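Local coordinates for protein NANS (YJHS), A 9-O-acetyl N-acetylneuraminic acid esterase (Escherichia coli O157:H7 EDL933, PDB 3PT5) that probably removes the 9-O-acetyl group from 9-O-acetyl-N-acetylneuraminate, letting the bacterium grow on this sialic acid of mammalian mucosal surfaces, at residues Ser315-Arg319 with Gly320-Asp324. Numbering follows the deposited sequence.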
loop_
_atom_site.group_PDB
_atom_site.type_symbol
_atom_site.label_atom_id
_atom_site.label_comp_id
_atom_site.label_asym_id
_atom_site.label_seq_id
_atom_site.Cartn_x
_atom_site.Cartn_y
_atom_site.Cartn_z
ATOM N N SER A 315 -0.495 -0.933 -13.240
ATOM C CA SER A 315 -1.632 -1.685 -12.714
ATOM C C SER A 315 -1.426 -3.194 -12.883
ATOM O O SER A 315 -1.704 -3.965 -11.968
ATOM C CB SER A 315 -2.903 -1.245 -13.441
ATOM O OG SER A 315 -3.090 0.149 -13.279
ATOM N N ALA A 316 -0.928 -3.584 -14.058
ATOM C CA ALA A 316 -0.630 -4.978 -14.384
ATOM C C ALA A 316 0.397 -5.568 -13.417
ATOM O O ALA A 316 0.213 -6.675 -12.958
ATOM C CB ALA A 316 -0.110 -5.061 -15.813
ATOM N N ALA A 317 1.486 -4.838 -13.143
ATOM C CA ALA A 317 2.496 -5.347 -12.185
ATOM C C ALA A 317 1.920 -5.533 -10.797
ATOM O O ALA A 317 2.286 -6.451 -10.063
ATOM C CB ALA A 317 3.690 -4.419 -12.111
ATOM N N ARG A 318 1.023 -4.636 -10.424
ATOM C CA ARG A 318 0.462 -4.692 -9.082
ATOM C C ARG A 318 -0.452 -5.909 -8.935
ATOM O O ARG A 318 -0.357 -6.627 -7.951
ATOM C CB ARG A 318 -0.273 -3.392 -8.798
ATOM C CG ARG A 318 0.741 -2.255 -8.668
ATOM C CD ARG A 318 0.032 -0.924 -8.560
ATOM N NE ARG A 318 0.917 0.213 -8.868
ATOM C CZ ARG A 318 1.701 0.825 -8.003
ATOM N NH1 ARG A 318 1.750 0.394 -6.746
ATOM N NH2 ARG A 318 2.453 1.876 -8.405
ATOM N N ARG A 319 -1.267 -6.174 -9.956
ATOM C CA ARG A 319 -2.094 -7.403 -10.028
ATOM C C ARG A 319 -1.314 -8.686 -10.118
ATOM O O ARG A 319 -1.825 -9.763 -9.765
ATOM C CB ARG A 319 -2.997 -7.381 -11.266
ATOM C CG ARG A 319 -4.087 -6.382 -11.214
ATOM C CD ARG A 319 -4.783 -6.328 -12.556
ATOM N NE ARG A 319 -5.607 -5.130 -12.621
ATOM C CZ ARG A 319 -5.585 -4.258 -13.609
ATOM N NH1 ARG A 319 -4.789 -4.458 -14.661
ATOM N NH2 ARG A 319 -6.377 -3.202 -13.542
ATOM N N GLY A 320 -0.097 -8.597 -10.639
ATOM C CA GLY A 320 0.719 -9.779 -10.874
ATOM C C GLY A 320 1.873 -9.938 -9.896
ATOM O O GLY A 320 1.683 -10.277 -8.734
ATOM N N ILE A 321 3.083 -9.696 -10.384
ATOM C CA ILE A 321 4.278 -10.060 -9.634
ATOM C C ILE A 321 4.366 -9.340 -8.295
ATOM O O ILE A 321 4.863 -9.908 -7.331
ATOM C CB ILE A 321 5.572 -9.803 -10.481
ATOM C CG1 ILE A 321 6.830 -10.342 -9.777
ATOM C CG2 ILE A 321 5.748 -8.305 -10.795
ATOM C CD1 ILE A 321 6.849 -11.873 -9.535
ATOM N N ILE A 322 3.891 -8.092 -8.214
ATOM C CA ILE A 322 4.075 -7.367 -6.927
ATOM C C ILE A 322 3.253 -8.033 -5.823
ATOM O O ILE A 322 3.751 -8.340 -4.738
ATOM C CB ILE A 322 3.705 -5.874 -7.048
ATOM C CG1 ILE A 322 4.681 -5.179 -8.002
ATOM C CG2 ILE A 322 3.583 -5.201 -5.663
ATOM C CD1 ILE A 322 4.269 -3.813 -8.380
ATOM N N SER A 323 1.979 -8.293 -6.098
ATOM C CA SER A 323 1.156 -8.963 -5.111
ATOM C C SER A 323 1.565 -10.414 -4.935
ATOM O O SER A 323 1.504 -10.902 -3.821
ATOM C CB SER A 323 -0.332 -8.812 -5.429
ATOM O OG SER A 323 -0.554 -9.135 -6.785
ATOM N N ASP A 324 2.061 -11.066 -5.999
ATOM C CA ASP A 324 2.612 -12.426 -5.859
ATOM C C ASP A 324 3.716 -12.452 -4.827
ATOM O O ASP A 324 3.735 -13.321 -3.966
ATOM C CB ASP A 324 3.195 -12.934 -7.181
ATOM C CG ASP A 324 2.143 -13.359 -8.172
ATOM O OD1 ASP A 324 0.972 -13.540 -7.799
ATOM O OD2 ASP A 324 2.518 -13.532 -9.371
#
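Gly320 N has two carbonyls to share, those of Ala316 and Ala317, and holds both weakly: it lies 3.0 Å from Ala316 O and 3.3 Å from Ala317 O, with bent N-H···O angles. Phi and psi of Gly320, both near -107°, are far from helical values, and here the second turn of helix 315-335 widens. At Ile321 the backbone N lies near Ala317 O, but the angle is too poor for a hydrogen bond; its CG1, anti to the backbone N, carries the end of the chain away from the preceding turn. Ile322 N makes the good bond instead, 2.9 Å to Ala317 O and almost in line with that C=O. This i+5 to i bond marks a pi-type turn, one extra residue let into an otherwise alpha-helical run, and the axes of 315-319 and 320-324 are inclined by 33°. The helix is the last of the chain in this SGNH hydrolase, and here it packs beside helix 107-114. The side chain of Ile322 folds back over the wide turn, its CD1 3.8 Å from Ala317 CB and 3.9 Å from Arg318 CG. Ile322 and Arg318 thus run side by side in the same direction, the arginine extending on to Gln106 and the carbonyl of Asn31. Ser323 repeats the i+5 spacing, its N only weakly bonded to Arg318 O; its OG, turned between backbone N and carbonyl carbon (chi1 49°), gives that oxygen a firmer hydroxyl bond of 2.8 Å, standing slightly off the carbonyl plane. Lys113 NZ also bonds Ser323 OG and Arg319 O, and forms a salt bridge with Asp324 OD1.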